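Long-range contacts in SSO1986 (Sulfolobus solfataricus, PDB 2X5Q), which belongs to the Cmr7 family and is a subunit of the CMR ribonucleoprotein complex, part of the CRISPR defence against mobile genetic elements: residues Y38-H44 / K161-K165; S33-N39 / I86-K92; W8-F13 / H115-S121. All coordinates share one frame; numbering follows the deposited sequence.

In the fold
Four segments in chain order, 8-13, 33-44, 86-92 and 115-121, are met near the end by 161-165, and the three interactions weave them together. Interaction 3 joins two parallel strands of the mixed sheet; interaction 2, nested within the loop it closes, forms one edge of a four-stranded antiparallel sheet. At I86 strand 80-86 hands over to that second sheet, and I86 also pairs with V12 of interaction 3. Interaction 1, whose centre lies about 12 Å from that of interaction 2 and about 15 Å from that of interaction 3, docks the loop after strand 35-38 on the helices. Y38 and N39 are common to interactions 1 and 2, so the loop meeting the helices continues that strand.

Interaction 1 (Y38-H44 / K161-K165); sequences YNQNGQH and KIYAK
Y38 lays its ring against I162. CB carries the ring with CG between the backbone N and the carbonyl carbon (chi1 64°), which presents one face to the isoleucine. I162 CG1 sits almost centrally over that face, 3.9 Å from the ring centroid, as a CH-pi contact. CD2 and CE2 meet this same methylene, while CE1, across the ring from CE2, lies 3.8 Å from I162 CA, on the same face. At the tip, OH packs near K161 CB and gives its hydrogen to Q40 OE1 at 3.1 Å.

That bond steadies the Q40 amide, whose NE2 reaches K161 O at 3.1 Å, in the carbonyl plane, and makes a weaker, bent bond to I162 O. The place is a break between two helices: helix 148-162 ends here, Y163 leaves helical geometry and sits at the N-cap position of helix 164-169, and the type I turn N39-G42 brings its glutamine to the carbonyls at the end of the first helix.

Water 1 joins the same group, donating to Q40 O and to I162 O and bonding H44 NE2 at 2.8 Å. H44 ND1 accepts a hydrogen bond from S87 N. I162 CG2 lies over a face of this imidazole, and the H44 edge is turned toward the face of Y163 in an offset edge-to-face pair, planes at 77°; Y163 OH is anchored on S46 O.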
loop_
_atom_site.group_PDB
_atom_site.type_symbol
_atom_site.label_atom_id
_atom_site.label_comp_id
_atom_site.label_asym_id
_atom_site.label_seq_id
_atom_site.Cartn_x
_atom_site.Cartn_y
_atom_site.Cartn_z
ATOM N N TYR A 38 -1.336 1.286 25.234
ATOM C CA TYR A 38 0.031 0.781 25.188
ATOM C C TYR A 38 0.371 0.112 26.514
ATOM O O TYR A 38 -0.220 0.400 27.572
ATOM C CB TYR A 38 1.018 1.885 24.843
ATOM C CG TYR A 38 1.068 2.947 25.889
ATOM C CD1 TYR A 38 1.912 2.815 26.983
ATOM C CD2 TYR A 38 0.240 4.072 25.817
ATOM C CE1 TYR A 38 1.947 3.761 27.964
ATOM C CE2 TYR A 38 0.263 5.034 26.818
ATOM C CZ TYR A 38 1.123 4.866 27.885
ATOM O OH TYR A 38 1.183 5.781 28.887
ATOM N N ASN A 39 1.310 -0.816 26.437
ATOM C CA ASN A 39 1.731 -1.552 27.606
ATOM C C ASN A 39 2.881 -0.768 28.232
ATOM O O ASN A 39 3.936 -0.605 27.618
ATOM C CB ASN A 39 2.132 -2.969 27.199
ATOM C CG ASN A 39 0.968 -3.749 26.554
ATOM O OD1 ASN A 39 -0.141 -3.798 27.097
ATOM N ND2 ASN A 39 1.231 -4.380 25.404
ATOM N N GLN A 40 2.651 -0.238 29.434
ATOM C CA GLN A 40 3.636 0.618 30.101
ATOM C C GLN A 40 4.970 -0.111 30.299
ATOM O O GLN A 40 6.026 0.501 30.244
ATOM C CB GLN A 40 3.105 1.138 31.453
ATOM C CG GLN A 40 3.910 2.295 32.047
ATOM C CD GLN A 40 3.965 3.521 31.139
ATOM O OE1 GLN A 40 2.951 4.187 30.917
ATOM N NE2 GLN A 40 5.155 3.833 30.620
ATOM N N ASN A 41 4.919 -1.421 30.525
ATOM C CA ASN A 41 6.132 -2.213 30.662
ATOM C C ASN A 41 6.382 -3.129 29.471
ATOM O O ASN A 41 7.114 -4.105 29.599
ATOM C CB ASN A 41 6.076 -3.030 31.957
ATOM C CG ASN A 41 5.875 -2.159 33.181
ATOM O OD1 ASN A 41 4.939 -2.355 33.949
ATOM N ND2 ASN A 41 6.747 -1.183 33.357
ATOM N N GLY A 42 5.795 -2.817 28.317
ATOM C CA GLY A 42 6.015 -3.618 27.114
ATOM C C GLY A 42 7.296 -3.211 26.412
ATOM O O GLY A 42 7.849 -2.148 26.704
ATOM N N GLN A 43 7.774 -4.059 25.499
ATOM C CA GLN A 43 8.980 -3.776 24.718
ATOM C C GLN A 43 8.540 -3.139 23.410
ATOM O O GLN A 43 7.853 -3.759 22.612
ATOM C CB GLN A 43 9.858 -5.033 24.490
ATOM C CG GLN A 43 9.264 -6.177 23.624
ATOM C CD GLN A 43 10.080 -7.487 23.693
ATOM O OE1 GLN A 43 9.618 -8.505 24.239
ATOM N NE2 GLN A 43 11.298 -7.455 23.155
ATOM N N HIS A 44 8.917 -1.878 23.223
ATOM C CA HIS A 44 8.492 -1.093 22.063
ATOM C C HIS A 44 9.575 -1.128 20.988
ATOM O O HIS A 44 10.762 -1.002 21.290
ATOM C CB HIS A 44 8.245 0.355 22.482
ATOM C CG HIS A 44 7.398 0.495 23.713
ATOM N ND1 HIS A 44 6.154 -0.087 23.831
ATOM C CD2 HIS A 44 7.611 1.167 24.873
ATOM C CE1 HIS A 44 5.636 0.214 25.010
ATOM N NE2 HIS A 44 6.497 0.980 25.661
ATOM N N LYS A 161 4.822 9.996 28.381
ATOM C CA LYS A 161 4.009 9.024 29.102
ATOM C C LYS A 161 4.389 7.593 28.720
ATOM O O LYS A 161 4.610 6.750 29.614
ATOM C CB LYS A 161 2.514 9.290 28.899
ATOM C CG LYS A 161 1.997 10.535 29.616
ATOM C CD LYS A 161 2.845 10.947 30.851
ATOM C CE LYS A 161 2.449 12.302 31.447
ATOM N NZ LYS A 161 2.619 13.451 30.482
ATOM N N ILE A 162 4.497 7.337 27.419
ATOM C CA ILE A 162 4.872 6.023 26.912
ATOM C C ILE A 162 6.277 5.674 27.393
ATOM O O ILE A 162 6.502 4.593 27.910
ATOM C CB ILE A 162 4.833 5.941 25.352
ATOM C CG1 ILE A 162 3.447 6.278 24.795
ATOM C CG2 ILE A 162 5.190 4.538 24.874
ATOM C CD1 ILE A 162 3.431 6.505 23.258
ATOM N N TYR A 163 7.205 6.608 27.226
ATOM C CA TYR A 163 8.605 6.409 27.601
ATOM C C TYR A 163 8.945 7.248 28.828
ATOM O O TYR A 163 9.951 7.944 28.838
ATOM C CB TYR A 163 9.520 6.803 26.445
ATOM C CG TYR A 163 9.209 6.108 25.143
ATOM C CD1 TYR A 163 9.786 4.882 24.835
ATOM C CD2 TYR A 163 8.347 6.670 24.223
ATOM C CE1 TYR A 163 9.512 4.238 23.642
ATOM C CE2 TYR A 163 8.067 6.030 23.021
ATOM C CZ TYR A 163 8.647 4.818 22.739
ATOM O OH TYR A 163 8.367 4.167 21.554
ATOM N N ALA A 164 8.094 7.179 29.852
ATOM C CA ALA A 164 8.249 7.956 31.095
ATOM C C ALA A 164 9.623 7.818 31.765
ATOM O O ALA A 164 10.264 8.817 32.083
ATOM C CB ALA A 164 7.138 7.577 32.090
ATOM N N LYS A 165 10.087 6.592 31.968
ATOM C CA LYS A 165 11.354 6.384 32.664
ATOM C C LYS A 165 12.559 6.921 31.888
ATOM O O LYS A 165 13.373 7.684 32.424
ATOM C CB LYS A 165 11.529 4.913 33.040
ATOM C CG LYS A 165 10.701 4.560 34.273
ATOM C CD LYS A 165 10.726 3.086 34.598
ATOM C CE LYS A 165 10.022 2.816 35.925
ATOM N NZ LYS A 165 10.899 2.983 37.116
HETATM O O HOH W 1 6.465 2.054 28.230
#

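Interaction 2 (S33-N39 / I86-K92); sequences SVSIEYN and ISGKILK
Strands 35-38 and 88-90 pair antiparallel along the edge of a four-stranded sheet, and a classic beta bulge interrupts their register: L91 and K92 both face S35. S35 O takes two N-H groups, at 2.8 Å from L91 N and 3.2 Å from K92 N. Beyond the bulge E37 and K89 make a regular hydrogen-bonded pair.

The packed face carries I36, Y38 and I90. I36 CG1 meets I90 CG1 at 4.2 Å, and V12 of strand 11-15 touches both isoleucines. Tightest is I86 CD1 against Y38 CB, 3.5 Å apart, just where the chain turns its corner at S87. G88 lies opposite Y38 with their CA atoms only 3.9 Å apart.

The other face is looser and more polar. E37 CB rests on the exposed L91, while K92, bent at chi3 (79°), arches past S33 O to bond S32 O. Water 2 links K92 NZ with S35 OG.

N39 closes the far end: its backbone N bonds S87 O, and ND2 points at S87 OG, 2.6 Å away in the amide plane with an almost straight N-H...O angle of 175°.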
loop_
_atom_site.group_PDB
_atom_site.type_symbol
_atom_site.label_atom_id
_atom_site.label_comp_id
_atom_site.label_asym_id
_atom_site.label_seq_id
_atom_site.Cartn_x
_atom_site.Cartn_y
_atom_site.Cartn_z
ATOM N N SER A 33 -12.598 8.004 16.111
ATOM C CA SER A 33 -12.951 6.607 15.897
ATOM C C SER A 33 -11.865 5.597 16.309
ATOM O O SER A 33 -12.137 4.384 16.349
ATOM C CB SER A 33 -13.311 6.410 14.424
ATOM O OG SER A 33 -14.331 7.324 14.060
ATOM N N VAL A 34 -10.672 6.086 16.654
ATOM C CA VAL A 34 -9.537 5.223 16.962
ATOM C C VAL A 34 -8.871 5.586 18.307
ATOM O O VAL A 34 -8.478 6.748 18.542
ATOM C CB VAL A 34 -8.485 5.259 15.835
ATOM C CG1 VAL A 34 -7.357 4.266 16.121
ATOM C CG2 VAL A 34 -9.137 4.960 14.483
ATOM N N SER A 35 -8.812 4.594 19.201
ATOM C CA SER A 35 -8.067 4.705 20.454
ATOM C C SER A 35 -7.134 3.507 20.621
ATOM O O SER A 35 -7.519 2.358 20.378
ATOM C CB SER A 35 -8.998 4.801 21.657
ATOM O OG SER A 35 -9.692 6.026 21.644
ATOM N N ILE A 36 -5.920 3.807 21.062
ATOM C CA ILE A 36 -4.852 2.833 21.227
ATOM C C ILE A 36 -4.467 2.762 22.709
ATOM O O ILE A 36 -4.477 3.769 23.404
ATOM C CB ILE A 36 -3.656 3.239 20.336
ATOM C CG1 ILE A 36 -3.971 2.874 18.882
ATOM C CG2 ILE A 36 -2.344 2.582 20.792
ATOM C CD1 ILE A 36 -2.894 3.289 17.888
ATOM N N GLU A 37 -4.202 1.558 23.195
ATOM C CA GLU A 37 -3.659 1.344 24.526
ATOM C C GLU A 37 -2.223 0.889 24.341
ATOM O O GLU A 37 -1.911 0.203 23.378
ATOM C CB GLU A 37 -4.456 0.263 25.250
ATOM C CG GLU A 37 -4.063 0.056 26.704
ATOM C CD GLU A 37 -4.768 -1.122 27.359
ATOM O OE1 GLU A 37 -4.678 -2.255 26.840
ATOM O OE2 GLU A 37 -5.383 -0.913 28.423
ATOM N N TYR A 38 -1.336 1.286 25.234
ATOM C CA TYR A 38 0.031 0.781 25.188
ATOM C C TYR A 38 0.371 0.112 26.514
ATOM O O TYR A 38 -0.220 0.400 27.572
ATOM C CB TYR A 38 1.018 1.885 24.843
ATOM C CG TYR A 38 1.068 2.947 25.889
ATOM C CD1 TYR A 38 1.912 2.815 26.983
ATOM C CD2 TYR A 38 0.240 4.072 25.817
ATOM C CE1 TYR A 38 1.947 3.761 27.964
ATOM C CE2 TYR A 38 0.263 5.034 26.818
ATOM C CZ TYR A 38 1.123 4.866 27.885
ATOM O OH TYR A 38 1.183 5.781 28.887
ATOM N N ASN A 39 1.310 -0.816 26.437
ATOM C CA ASN A 39 1.731 -1.552 27.606
ATOM C C ASN A 39 2.881 -0.768 28.232
ATOM O O ASN A 39 3.936 -0.605 27.618
ATOM C CB ASN A 39 2.132 -2.969 27.199
ATOM C CG ASN A 39 0.968 -3.749 26.554
ATOM O OD1 ASN A 39 -0.141 -3.798 27.097
ATOM N ND2 ASN A 39 1.231 -4.380 25.404
ATOM N N ILE A 86 4.749 0.565 19.089
ATOM C CA ILE A 86 4.842 0.359 20.522
ATOM C C ILE A 86 4.068 -0.885 20.900
ATOM O O ILE A 86 3.152 -1.266 20.189
ATOM C CB ILE A 86 4.305 1.574 21.298
ATOM C CG1 ILE A 86 2.806 1.811 21.013
ATOM C CG2 ILE A 86 5.150 2.837 20.948
ATOM C CD1 ILE A 86 2.230 3.007 21.747
ATOM N N SER A 87 4.450 -1.520 22.008
ATOM C CA SER A 87 3.693 -2.654 22.530
ATOM C C SER A 87 2.336 -2.192 23.046
ATOM O O SER A 87 2.237 -1.340 23.942
ATOM C CB SER A 87 4.451 -3.390 23.632
ATOM O OG SER A 87 3.596 -4.325 24.247
ATOM N N GLY A 88 1.290 -2.782 22.487
ATOM C CA GLY A 88 -0.055 -2.309 22.755
ATOM C C GLY A 88 -1.055 -2.835 21.756
ATOM O O GLY A 88 -0.777 -3.777 21.006
ATOM N N LYS A 89 -2.234 -2.226 21.748
ATOM C CA LYS A 89 -3.302 -2.688 20.884
ATOM C C LYS A 89 -4.326 -1.599 20.589
ATOM O O LYS A 89 -4.485 -0.660 21.352
ATOM C CB LYS A 89 -3.981 -3.897 21.517
ATOM C CG LYS A 89 -4.705 -3.616 22.817
ATOM C CD LYS A 89 -5.213 -4.910 23.476
ATOM C CE LYS A 89 -6.557 -5.352 22.931
ATOM N NZ LYS A 89 -7.148 -6.495 23.729
ATOM N N ILE A 90 -5.028 -1.765 19.474
ATOM C CA ILE A 90 -6.121 -0.890 19.105
ATOM C C ILE A 90 -7.330 -1.318 19.940
ATOM O O ILE A 90 -7.796 -2.446 19.826
ATOM C CB ILE A 90 -6.390 -0.970 17.587
ATOM C CG1 ILE A 90 -5.123 -0.560 16.827
ATOM C CG2 ILE A 90 -7.548 -0.058 17.189
ATOM C CD1 ILE A 90 -5.137 -0.839 15.362
ATOM N N LEU A 91 -7.801 -0.433 20.815
ATOM C CA LEU A 91 -8.947 -0.720 21.689
ATOM C C LEU A 91 -10.282 -0.363 21.054
ATOM O O LEU A 91 -11.291 -1.015 21.309
ATOM C CB LEU A 91 -8.829 0.019 23.026
ATOM C CG LEU A 91 -7.951 -0.614 24.109
ATOM C CD1 LEU A 91 -8.257 0.033 25.456
ATOM C CD2 LEU A 91 -8.150 -2.110 24.200
ATOM N N LYS A 92 -10.284 0.689 20.247
ATOM C CA LYS A 92 -11.469 1.084 19.511
ATOM C C LYS A 92 -11.034 1.424 18.098
ATOM O O LYS A 92 -10.036 2.125 17.896
ATOM C CB LYS A 92 -12.160 2.280 20.182
ATOM C CG LYS A 92 -13.329 2.808 19.411
ATOM C CD LYS A 92 -13.940 4.027 20.069
ATOM C CE LYS A 92 -13.142 5.276 19.775
ATOM N NZ LYS A 92 -13.772 6.464 20.399
HETATM O O HOH W 2 -11.191 7.680 20.104
#

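Interaction 3 (W8-F13 / H115-S121); sequences WEEQVF and HGNITFS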
loop_
_atom_site.group_PDB
_atom_site.type_symbol
_atom_site.label_atom_id
_atom_site.label_comp_id
_atom_site.label_asym_id
_atom_site.label_seq_id
_atom_site.Cartn_x
_atom_site.Cartn_y
_atom_site.Cartn_z
ATOM N N TRP A 8 9.709 -10.243 19.404
ATOM C CA TRP A 8 9.009 -8.959 19.689
ATOM C C TRP A 8 7.580 -9.221 20.160
ATOM O O TRP A 8 6.856 -10.037 19.569
ATOM C CB TRP A 8 8.966 -8.070 18.439
ATOM C CG TRP A 8 10.243 -7.360 18.150
ATOM C CD1 TRP A 8 11.123 -7.633 17.136
ATOM C CD2 TRP A 8 10.793 -6.242 18.867
ATOM N NE1 TRP A 8 12.189 -6.760 17.184
ATOM C CE2 TRP A 8 12.010 -5.895 18.232
ATOM C CE3 TRP A 8 10.382 -5.508 19.988
ATOM C CZ2 TRP A 8 12.823 -4.848 18.686
ATOM C CZ3 TRP A 8 11.185 -4.460 20.430
ATOM C CH2 TRP A 8 12.393 -4.145 19.783
ATOM N N GLU A 9 7.183 -8.532 21.219
ATOM C CA GLU A 9 5.773 -8.421 21.575
ATOM C C GLU A 9 4.995 -7.825 20.397
ATOM O O GLU A 9 5.555 -7.061 19.605
ATOM C CB GLU A 9 5.610 -7.538 22.808
ATOM C CG GLU A 9 6.160 -8.190 24.065
ATOM C CD GLU A 9 6.130 -7.305 25.305
ATOM O OE1 GLU A 9 5.881 -6.084 25.192
ATOM O OE2 GLU A 9 6.356 -7.862 26.409
ATOM N N GLU A 10 3.712 -8.170 20.280
ATOM C CA GLU A 10 2.864 -7.571 19.251
ATOM C C GLU A 10 2.851 -6.048 19.400
ATOM O O GLU A 10 2.777 -5.522 20.519
ATOM C CB GLU A 10 1.430 -8.126 19.297
ATOM C CG GLU A 10 1.307 -9.570 18.762
ATOM C CD GLU A 10 -0.132 -9.995 18.432
ATOM O OE1 GLU A 10 -0.321 -11.171 18.056
ATOM O OE2 GLU A 10 -1.067 -9.163 18.528
ATOM N N GLN A 11 2.933 -5.348 18.274
ATOM C CA GLN A 11 2.989 -3.883 18.271
ATOM C C GLN A 11 1.732 -3.259 17.673
ATOM O O GLN A 11 0.954 -3.929 17.014
ATOM C CB GLN A 11 4.217 -3.406 17.497
ATOM C CG GLN A 11 5.522 -4.104 17.957
ATOM C CD GLN A 11 6.134 -3.462 19.192
ATOM O OE1 GLN A 11 6.396 -2.267 19.206
ATOM N NE2 GLN A 11 6.395 -4.266 20.224
ATOM N N VAL A 12 1.549 -1.970 17.938
ATOM C CA VAL A 12 0.506 -1.177 17.305
ATOM C C VAL A 12 1.177 0.046 16.680
ATOM O O VAL A 12 2.081 0.616 17.264
ATOM C CB VAL A 12 -0.610 -0.751 18.307
ATOM C CG1 VAL A 12 -0.051 0.099 19.438
ATOM C CG2 VAL A 12 -1.733 -0.001 17.592
ATOM N N PHE A 13 0.764 0.397 15.471
ATOM C CA PHE A 13 1.200 1.646 14.814
ATOM C C PHE A 13 0.437 2.809 15.374
ATOM O O PHE A 13 -0.800 2.885 15.247
ATOM C CB PHE A 13 0.969 1.547 13.301
ATOM C CG PHE A 13 1.398 2.765 12.509
ATOM C CD1 PHE A 13 2.749 3.053 12.318
ATOM C CD2 PHE A 13 0.454 3.595 11.913
ATOM C CE1 PHE A 13 3.141 4.156 11.548
ATOM C CE2 PHE A 13 0.845 4.718 11.130
ATOM C CZ PHE A 13 2.170 4.984 10.952
ATOM N N HIS A 115 15.615 -5.926 14.369
ATOM C CA HIS A 115 15.995 -7.284 14.052
ATOM C C HIS A 115 14.789 -8.181 14.178
ATOM O O HIS A 115 13.862 -7.886 14.918
ATOM C CB HIS A 115 17.066 -7.754 15.038
ATOM C CG HIS A 115 16.665 -7.582 16.473
ATOM N ND1 HIS A 115 16.286 -8.640 17.274
ATOM C CD2 HIS A 115 16.538 -6.468 17.234
ATOM C CE1 HIS A 115 15.963 -8.186 18.473
ATOM N NE2 HIS A 115 16.113 -6.873 18.477
ATOM N N GLY A 116 14.827 -9.290 13.467
ATOM C CA GLY A 116 13.824 -10.314 13.611
ATOM C C GLY A 116 12.496 -9.911 13.020
ATOM O O GLY A 116 12.391 -8.950 12.248
ATOM N N ASN A 117 11.479 -10.661 13.416
ATOM C CA ASN A 117 10.153 -10.536 12.853
ATOM C C ASN A 117 9.278 -9.730 13.781
ATOM O O ASN A 117 9.388 -9.869 15.005
ATOM C CB ASN A 117 9.562 -11.927 12.650
ATOM C CG ASN A 117 10.394 -12.766 11.723
ATOM O OD1 ASN A 117 10.806 -12.304 10.670
ATOM N ND2 ASN A 117 10.665 -14.007 12.117
ATOM N N ILE A 118 8.416 -8.906 13.183
ATOM C CA ILE A 118 7.494 -8.038 13.892
ATOM C C ILE A 118 6.059 -8.363 13.489
ATOM O O ILE A 118 5.773 -8.533 12.307
ATOM C CB ILE A 118 7.776 -6.545 13.568
ATOM C CG1 ILE A 118 9.203 -6.173 14.015
ATOM C CG2 ILE A 118 6.763 -5.625 14.232
ATOM C CD1 ILE A 118 9.502 -4.709 13.976
ATOM N N THR A 119 5.182 -8.487 14.486
ATOM C CA THR A 119 3.733 -8.473 14.277
ATOM C C THR A 119 3.205 -7.121 14.761
ATOM O O THR A 119 3.546 -6.661 15.871
ATOM C CB THR A 119 3.052 -9.607 15.025
ATOM O OG1 THR A 119 3.469 -10.857 14.460
ATOM C CG2 THR A 119 1.533 -9.496 14.932
ATOM N N PHE A 120 2.422 -6.457 13.920
ATOM C CA PHE A 120 1.872 -5.155 14.283
ATOM C C PHE A 120 0.524 -4.897 13.632
ATOM O O PHE A 120 0.212 -5.459 12.575
ATOM C CB PHE A 120 2.856 -4.018 13.980
ATOM C CG PHE A 120 2.993 -3.679 12.524
ATOM C CD1 PHE A 120 2.439 -2.515 12.011
ATOM C CD2 PHE A 120 3.727 -4.492 11.674
ATOM C CE1 PHE A 120 2.584 -2.196 10.682
ATOM C CE2 PHE A 120 3.885 -4.171 10.357
ATOM C CZ PHE A 120 3.299 -3.024 9.846
ATOM N N SER A 121 -0.269 -4.048 14.277
ATOM C CA SER A 121 -1.591 -3.682 13.763
ATOM C C SER A 121 -1.690 -2.183 13.432
ATOM O O SER A 121 -1.106 -1.355 14.124
ATOM C CB SER A 121 -2.660 -4.065 14.781
ATOM O OG SER A 121 -2.719 -5.471 14.933
HETATM O O HOH W 3 5.846 -8.471 17.297
HETATM O O HOH W 4 -0.722 -6.455 16.521
#
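W8 and H115 meet just ahead of the paired strands. The indole NE1 gives its hydrogen to H115 O at 3.0 Å, with the oxygen in the plane of the indole. The H115 side chain, crossing that of W8 at about a right angle, lays one ring face over NE1; the two ring planes are inclined at 45°, so this is an oblique meeting. CD1 of the indole also touches I118 CG1 at 3.9 Å.

Past W8 the backbones pair as parallel strands of the mixed sheet. Q11 N bonds T119 O, Q11 O accepts from S121 N, and F13 N bonds S121 O at 2.9 Å in a nearly straight line. On one face Q11 CB packs on F120 CB; beside the strand start, E10 CG lies alongside T119 CG2, 3.8 Å away. Water 3 bridges E9 O and T119 N, and water 4 joins Q11 O to S121 OG.

The next shell holds these groups in place. Q11 bends at chi2 (-83°), turning its amide back so that NE2 bonds E9 O at 3.0 Å and also Q43 O, while OE1 takes V45 N. E9 OE1 receives Q43 N and S87 OG, E10 OE2 forms a salt bridge with K97, and T119 OG1 bonds G100 N on strand 95-102.

Backbone bonds thus set the strand alignment, while the buried Q11 amide, with both its N and its O engaged, ties the start of strand 11-15 to the 43-45 loop.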